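Local coordinates for protein DNA polymerase (Bacillus phage phi29, PDB 2PYJ) that replicates viral DNA by protein-primed, highly processive strand-displacement synthesis and proofreads the product with a 3'-5' exonuclease, at residues K135-T140 against G376-L381; K196-I201 against K361-K366; R261-G266 against T427-F432. The protein carries 2 engineered substitutions. One frame throughout, in Å; residues are numbered along the deposited sequence.

Contact 1: K135-T140 against G376-L381; sequences KDFKLT and GAIKQL
Gly376 meets helix 130-137 of the exonuclease region through its CA, which lies 3.5 Å from Asp136 OD2; the bare CA leaves room for the carboxylate to come this close. At Ala377 the carboxylate takes hold of the backbone: Ala377 N donates to Asp136 OD2 at 2.8 Å, with an angle of 163° at the hydrogen. The donor stands 40° out of the carboxylate plane, and Asp136 brings the group there with CG beside its own backbone N. The methyl of Ala377 fills in alongside, 3.8 Å from Asp136 CB. An acidic side chain thus binds a backbone N-H in the first turn of helix 376-393, where the helix dipole would probably reinforce the bond. This long helix belongs to the polymerization region and carries Lys379, which stabilizes the incoming nucleotide. Ile378 then lays CD1 over one face of the Phe137 ring in a CH-pi contact, 3.9 Å from the centroid and off-centre, toward the rim near CE1. Leu381, one turn after Ala377, reaches the same ring at its edge, with CD1 4.0 Å from Phe137 CZ. Leu126 and helix 160-182 also touch Phe137, while Phe128 packs on Ala377 and Leu381.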
# COMPACT_ATOMS: atom_id res chain seq x y z
N LYS G 135 -0.83 5.43 -21.54
CA LYS G 135 -2.24 5.77 -21.81
C LYS G 135 -2.69 7.03 -21.04
O LYS G 135 -3.24 7.98 -21.63
CB LYS G 135 -3.11 4.56 -21.44
CG LYS G 135 -4.63 4.75 -21.54
CD LYS G 135 -5.36 3.49 -21.00
CE LYS G 135 -5.10 3.27 -19.49
NZ LYS G 135 -5.35 1.87 -19.03
N ASP G 136 -2.43 7.05 -19.74
CA ASP G 136 -2.93 8.12 -18.86
C ASP G 136 -2.03 9.36 -18.82
O ASP G 136 -2.52 10.47 -18.59
CB ASP G 136 -3.21 7.58 -17.46
CG ASP G 136 -4.32 6.51 -17.45
OD1 ASP G 136 -5.07 6.40 -18.44
OD2 ASP G 136 -4.44 5.78 -16.45
N PHE G 137 -0.72 9.18 -19.06
CA PHE G 137 0.21 10.32 -19.26
C PHE G 137 0.20 10.79 -20.72
O PHE G 137 0.82 11.82 -21.07
CB PHE G 137 1.64 9.98 -18.83
CG PHE G 137 1.86 10.04 -17.34
CD1 PHE G 137 1.33 9.07 -16.49
CD2 PHE G 137 2.62 11.07 -16.78
CE1 PHE G 137 1.54 9.13 -15.11
CE2 PHE G 137 2.84 11.14 -15.41
CZ PHE G 137 2.30 10.16 -14.57
N LYS G 138 -0.52 10.03 -21.55
CA LYS G 138 -0.73 10.35 -22.96
C LYS G 138 0.60 10.43 -23.69
O LYS G 138 0.92 11.44 -24.30
CB LYS G 138 -1.59 11.61 -23.13
CG LYS G 138 -2.98 11.44 -22.48
CD LYS G 138 -3.99 12.42 -23.00
CE LYS G 138 -5.35 12.15 -22.40
NZ LYS G 138 -6.41 13.02 -23.00
N LEU G 139 1.35 9.35 -23.58
CA LEU G 139 2.64 9.21 -24.22
C LEU G 139 2.50 8.20 -25.35
O LEU G 139 1.53 7.43 -25.38
CB LEU G 139 3.68 8.74 -23.20
CG LEU G 139 3.77 9.55 -21.90
CD1 LEU G 139 4.62 8.83 -20.87
CD2 LEU G 139 4.29 10.99 -22.17
N THR G 140 3.46 8.19 -26.27
CA THR G 140 3.43 7.27 -27.41
C THR G 140 3.62 5.84 -26.92
O THR G 140 4.50 5.55 -26.12
CB THR G 140 4.50 7.62 -28.47
OG1 THR G 140 4.34 8.97 -28.89
CG2 THR G 140 4.38 6.71 -29.70
N GLY G 376 -7.96 7.83 -14.09
CA GLY G 376 -6.94 6.80 -14.22
C GLY G 376 -5.77 7.01 -13.29
O GLY G 376 -5.93 7.35 -12.12
N ALA G 377 -4.57 6.81 -13.84
CA ALA G 377 -3.32 6.86 -13.07
C ALA G 377 -3.11 8.19 -12.35
O ALA G 377 -2.56 8.22 -11.25
CB ALA G 377 -2.13 6.59 -14.00
N ILE G 378 -3.55 9.27 -12.98
CA ILE G 378 -3.35 10.62 -12.44
C ILE G 378 -4.22 10.80 -11.20
O ILE G 378 -3.75 11.31 -10.17
CB ILE G 378 -3.66 11.73 -13.51
CG1 ILE G 378 -2.87 11.47 -14.82
CG2 ILE G 378 -3.36 13.14 -12.96
CD1 ILE G 378 -1.41 11.14 -14.62
N LYS G 379 -5.48 10.37 -11.29
CA LYS G 379 -6.38 10.35 -10.14
C LYS G 379 -5.82 9.46 -9.03
O LYS G 379 -5.76 9.86 -7.86
CB LYS G 379 -7.76 9.85 -10.57
CG LYS G 379 -8.76 9.74 -9.42
CD LYS G 379 -9.90 8.78 -9.76
CE LYS G 379 -11.21 9.47 -9.96
NZ LYS G 379 -12.03 9.49 -8.70
N GLN G 380 -5.42 8.25 -9.40
CA GLN G 380 -4.84 7.29 -8.46
C GLN G 380 -3.58 7.81 -7.76
O GLN G 380 -3.31 7.47 -6.61
CB GLN G 380 -4.54 5.96 -9.17
CG GLN G 380 -5.80 5.20 -9.59
CD GLN G 380 -5.58 4.24 -10.76
OE1 GLN G 380 -4.51 3.66 -10.91
NE2 GLN G 380 -6.60 4.08 -11.60
N LEU G 381 -2.79 8.62 -8.47
CA LEU G 381 -1.58 9.21 -7.88
C LEU G 381 -1.95 10.24 -6.82
O LEU G 381 -1.36 10.26 -5.75
CB LEU G 381 -0.66 9.82 -8.96
CG LEU G 381 0.30 8.81 -9.64
CD1 LEU G 381 0.94 9.37 -10.90
CD2 LEU G 381 1.39 8.31 -8.65

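Contact 2: K196-I201 against K361-K366. With EDO (1,2-ethanediol), chain B.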
# COMPACT_ATOMS: atom_id res chain seq x y z
N LYS G 196 7.29 15.49 2.13
CA LYS G 196 8.07 16.68 1.79
C LYS G 196 7.15 17.82 1.35
O LYS G 196 7.29 18.95 1.81
CB LYS G 196 9.09 16.36 0.69
CG LYS G 196 9.96 17.58 0.25
CD LYS G 196 10.93 17.17 -0.82
CE LYS G 196 11.33 18.32 -1.74
NZ LYS G 196 11.98 17.80 -3.02
N GLY G 197 6.23 17.51 0.44
CA GLY G 197 5.21 18.48 -0.02
C GLY G 197 4.36 19.08 1.09
O GLY G 197 4.07 20.28 1.06
N PHE G 198 3.96 18.26 2.06
CA PHE G 198 3.25 18.75 3.24
C PHE G 198 4.13 19.68 4.08
O PHE G 198 3.66 20.73 4.55
CB PHE G 198 2.74 17.59 4.10
CG PHE G 198 2.14 18.04 5.41
CD1 PHE G 198 0.93 18.71 5.43
CD2 PHE G 198 2.81 17.82 6.61
CE1 PHE G 198 0.37 19.16 6.64
CE2 PHE G 198 2.26 18.25 7.82
CZ PHE G 198 1.04 18.92 7.83
N LYS G 199 5.40 19.30 4.27
CA LYS G 199 6.35 20.13 5.02
C LYS G 199 6.64 21.44 4.30
O LYS G 199 6.84 22.47 4.95
CB LYS G 199 7.66 19.37 5.27
CG LYS G 199 7.50 18.23 6.27
CD LYS G 199 8.81 17.53 6.55
CE LYS G 199 8.61 16.44 7.60
NZ LYS G 199 9.88 15.77 7.95
N ASP G 200 6.66 21.41 2.96
CA ASP G 200 6.83 22.64 2.17
C ASP G 200 5.69 23.63 2.46
O ASP G 200 5.92 24.82 2.60
CB ASP G 200 6.86 22.34 0.67
CG ASP G 200 8.17 21.69 0.21
OD1 ASP G 200 8.16 21.07 -0.87
OD2 ASP G 200 9.19 21.79 0.92
N ILE G 201 4.47 23.11 2.56
CA ILE G 201 3.28 23.94 2.82
C ILE G 201 3.28 24.55 4.23
O ILE G 201 3.10 25.75 4.37
CB ILE G 201 1.96 23.14 2.58
CG1 ILE G 201 1.82 22.79 1.09
CG2 ILE G 201 0.75 23.96 3.04
CD1 ILE G 201 0.68 21.85 0.77
N LYS G 361 -5.18 21.20 5.87
CA LYS G 361 -6.15 21.82 4.94
C LYS G 361 -5.64 22.02 3.51
O LYS G 361 -6.18 21.44 2.56
CB LYS G 361 -6.66 23.16 5.48
CG LYS G 361 -7.82 23.74 4.67
CD LYS G 361 -8.05 25.20 4.98
CE LYS G 361 -9.43 25.65 4.51
NZ LYS G 361 -9.68 25.39 3.06
N ASP G 362 -4.60 22.85 3.37
CA ASP G 362 -4.08 23.24 2.06
C ASP G 362 -3.56 22.06 1.26
O ASP G 362 -3.73 22.01 0.04
CB ASP G 362 -2.95 24.25 2.20
CG ASP G 362 -3.43 25.62 2.61
OD1 ASP G 362 -4.66 25.86 2.59
OD2 ASP G 362 -2.58 26.45 2.94
N PHE G 363 -2.91 21.13 1.94
CA PHE G 363 -2.39 19.94 1.30
C PHE G 363 -3.54 19.10 0.76
O PHE G 363 -3.49 18.61 -0.39
CB PHE G 363 -1.55 19.11 2.27
CG PHE G 363 -1.01 17.83 1.68
CD1 PHE G 363 0.23 17.80 1.04
CD2 PHE G 363 -1.76 16.65 1.76
CE1 PHE G 363 0.73 16.59 0.49
CE2 PHE G 363 -1.27 15.44 1.20
CZ PHE G 363 -0.02 15.42 0.57
N ILE G 364 -4.58 18.93 1.58
CA ILE G 364 -5.72 18.11 1.19
C ILE G 364 -6.54 18.78 0.09
O ILE G 364 -6.94 18.11 -0.86
CB ILE G 364 -6.60 17.67 2.39
CG1 ILE G 364 -5.81 16.69 3.28
CG2 ILE G 364 -7.87 16.96 1.91
CD1 ILE G 364 -6.48 16.36 4.62
N ASP G 365 -6.75 20.10 0.20
CA ASP G 365 -7.38 20.90 -0.86
C ASP G 365 -6.68 20.73 -2.23
O ASP G 365 -7.34 20.56 -3.26
CB ASP G 365 -7.41 22.38 -0.49
CG ASP G 365 -8.48 22.72 0.55
OD1 ASP G 365 -9.40 21.88 0.77
OD2 ASP G 365 -8.42 23.82 1.14
N LYS G 366 -5.35 20.76 -2.22
CA LYS G 366 -4.56 20.63 -3.45
C LYS G 366 -4.79 19.28 -4.14
O LYS G 366 -5.20 19.22 -5.31
CB LYS G 366 -3.06 20.82 -3.16
CG LYS G 366 -2.15 20.49 -4.35
CD LYS G 366 -0.70 20.49 -3.96
CE LYS G 366 0.19 20.31 -5.18
NZ LYS G 366 1.61 20.11 -4.80
C1 EDO B . 1.54 20.30 -9.07
O1 EDO B . 0.18 20.78 -9.07
C2 EDO B . 1.60 18.90 -8.45
O2 EDO B . 2.78 18.76 -7.63
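Gly197 opens a helix-helix packing contact between helix 190-202, in the region that coordinates synthesis with degradation, and helix 361-373 of the polymerization region. The N-to-C directions of the two short helical segments make 126°, and their axes approach to 9.6 Å. The Phe363 ring passes the backbone of Gly197, with CD1 4.3 Å from Gly197 C, and closes in further at Phe198, where Phe363 CD1 is 3.9 Å from Phe198 CA. The two phenylalanine side chains cross at about a right angle. Each has CG anti to its backbone N (chi1 173° in Phe198, 178° in Phe363), and each ring presents its CD1 to the other's CB; the Phe198 ring receives Phe363 CB at its edge. Leu389 of helix 376-393 touches both. Beyond this packing, Lys366, which stabilizes the incoming nucleotide, makes a weak bond from NZ to O2 of an ethanediol (3.3 Å), probably from the crystallisation liquor. Ile201, one turn beyond Gly197, uses two branches. CD1 sits at the edge of the Phe363 ring and presses on the root of that side chain, 3.7 Å from Phe363 CA, whereas CG2 turns to the neighbouring residue and rests 3.8 Å from Asp362 CB.

Contact 3: R261-G266 against T427-F432; sequences RLLPYG and TPMGVF
Leu263 and Pro264 face the first turns of helix 427-447 with Met429 and Phe432 as their main partners, an apolar strand-on-helix packing inside the polymerization region. Strand 263-265 runs nearly antiparallel to the helix segment, at 171°, with the axes 7.5 Å apart. The strand is also paired with strand 340-356, through backbone hydrogen bonds of Leu263 to Thr356 and Tyr265 to Lys354, so the contact sets a strand of that antiparallel sheet against helix 427-447.

Met429 crosses Leu263 at about a right angle. Its chain bends at chi2 (-69°), which carries the thioether across to the strand; SD lies near Leu263 CB, and CE is pressed against that same carbon at 3.5 Å, tighter than usual carbon-carbon contact. CE also sits by the carbonyl oxygen of the next residue, with Met429 CE 3.2 Å from Pro264 O. The two methyls of Leu263 part: CD1 stays with the sulfur, while CD2 goes to Phe432 CB at 3.8 Å. The leucine and phenylalanine side chains slide past each other in opposite directions.

Pro264 points toward the helix, and its CD and CG meet Phe432 and Pro428. CD packs on Phe432 CB, and CG reaches Phe432 CD1 at 3.7 Å, approaching the aromatic ring obliquely. The same CG lies 3.8 Å from Pro428 CB, so one proline packs on another. Phe353 of the neighbouring strand touches both prolines, and Trp436, further along the helix, touches Leu263. All five residues that touch are buried. Pro428 O accepts the helical bond from Phe432 N and also lies at the edge of the Phe432 ring, in its plane. That oxygen, Pro428 O, is 3.5 Å from Pro264 CG.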
# COMPACT_ATOMS: atom_id res chain seq x y z
N ARG G 261 -11.62 16.16 11.50
CA ARG G 261 -11.72 15.59 12.86
C ARG G 261 -10.71 16.19 13.84
O ARG G 261 -9.64 16.64 13.44
CB ARG G 261 -11.57 14.08 12.84
CG ARG G 261 -12.61 13.36 12.01
CD ARG G 261 -13.99 13.42 12.64
NE ARG G 261 -14.86 12.37 12.12
CZ ARG G 261 -16.17 12.28 12.36
NH1 ARG G 261 -16.78 13.18 13.11
NH2 ARG G 261 -16.87 11.29 11.83
N LEU G 262 -11.06 16.16 15.13
CA LEU G 262 -10.17 16.62 16.21
C LEU G 262 -8.98 15.67 16.31
O LEU G 262 -9.13 14.49 16.61
CB LEU G 262 -10.91 16.69 17.55
CG LEU G 262 -10.18 17.32 18.75
CD1 LEU G 262 -9.90 18.81 18.51
CD2 LEU G 262 -10.97 17.11 20.05
N LEU G 263 -7.79 16.19 16.04
CA LEU G 263 -6.59 15.34 15.95
C LEU G 263 -5.44 15.88 16.82
O LEU G 263 -5.32 17.09 17.03
CB LEU G 263 -6.14 15.19 14.50
CG LEU G 263 -7.10 14.45 13.56
CD1 LEU G 263 -6.63 14.60 12.14
CD2 LEU G 263 -7.22 12.96 13.93
N PRO G 264 -4.58 14.97 17.32
CA PRO G 264 -3.54 15.35 18.25
C PRO G 264 -2.34 16.06 17.62
O PRO G 264 -2.03 15.87 16.42
CB PRO G 264 -3.10 14.01 18.84
CG PRO G 264 -3.30 13.06 17.72
CD PRO G 264 -4.56 13.51 17.06
N TYR G 265 -1.66 16.86 18.44
CA TYR G 265 -0.38 17.44 18.08
C TYR G 265 0.45 17.66 19.35
O TYR G 265 -0.06 17.50 20.47
CB TYR G 265 -0.58 18.76 17.30
CG TYR G 265 -1.10 19.91 18.14
CD1 TYR G 265 -0.22 20.78 18.79
CD2 TYR G 265 -2.47 20.14 18.29
CE1 TYR G 265 -0.68 21.84 19.56
CE2 TYR G 265 -2.94 21.20 19.06
CZ TYR G 265 -2.04 22.04 19.69
OH TYR G 265 -2.49 23.09 20.46
N GLY G 266 1.73 17.99 19.18
CA GLY G 266 2.61 18.32 20.31
C GLY G 266 2.98 17.13 21.20
O GLY G 266 2.71 15.97 20.87
N THR G 427 3.29 9.37 15.43
CA THR G 427 2.41 8.22 15.48
C THR G 427 1.00 8.50 16.09
O THR G 427 0.03 7.90 15.63
CB THR G 427 3.13 7.02 16.15
OG1 THR G 427 4.41 6.86 15.53
CG2 THR G 427 2.34 5.71 15.98
N PRO G 428 0.89 9.43 17.07
CA PRO G 428 -0.49 9.75 17.55
C PRO G 428 -1.46 10.15 16.44
O PRO G 428 -2.64 9.85 16.54
CB PRO G 428 -0.27 10.91 18.51
CG PRO G 428 1.13 10.75 18.99
CD PRO G 428 1.90 10.21 17.81
N MET G 429 -0.97 10.84 15.41
CA MET G 429 -1.81 11.20 14.27
C MET G 429 -2.35 9.94 13.58
O MET G 429 -3.51 9.88 13.20
CB MET G 429 -1.05 12.07 13.27
CG MET G 429 -1.26 13.55 13.44
SD MET G 429 -2.95 14.02 12.98
CE MET G 429 -2.90 15.79 13.32
N GLY G 430 -1.49 8.93 13.43
CA GLY G 430 -1.89 7.65 12.85
C GLY G 430 -2.96 6.96 13.67
O GLY G 430 -3.94 6.47 13.13
N VAL G 431 -2.75 6.93 14.99
CA VAL G 431 -3.71 6.36 15.94
C VAL G 431 -5.11 6.97 15.78
O VAL G 431 -6.11 6.24 15.70
CB VAL G 431 -3.23 6.55 17.42
CG1 VAL G 431 -4.33 6.18 18.41
CG2 VAL G 431 -1.94 5.73 17.70
N PHE G 432 -5.19 8.29 15.73
CA PHE G 432 -6.49 8.96 15.74
C PHE G 432 -7.13 9.09 14.37
O PHE G 432 -8.36 9.17 14.27
CB PHE G 432 -6.41 10.31 16.47
CG PHE G 432 -6.35 10.18 17.96
CD1 PHE G 432 -5.14 9.97 18.61
CD2 PHE G 432 -7.51 10.23 18.72
CE1 PHE G 432 -5.08 9.82 19.98
CE2 PHE G 432 -7.46 10.10 20.10
CZ PHE G 432 -6.24 9.89 20.73

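From the N terminus, the chain passes through the exonuclease region to helix 130-137, whose return partner comes only at helix 376-393; contact 1 closes this long loop and ties exonuclease to polymerization regions. Contact 2 is nested within it, joining helix 190-202 of the DNA-binding and coordinating region (192-229) to helix 361-373 of the polymerization region, just before helix 376-393. Strand 263-265 lies inside both loops, but its partner helix 427-447 comes after both have closed, so contact 3 crosses each of them, joining a sheet strand to a helix within the polymerization region. Contacts 2 and 3 have centres about 17 Å apart, and contacts 1 and 3 about 33 Å. No two contacts touch.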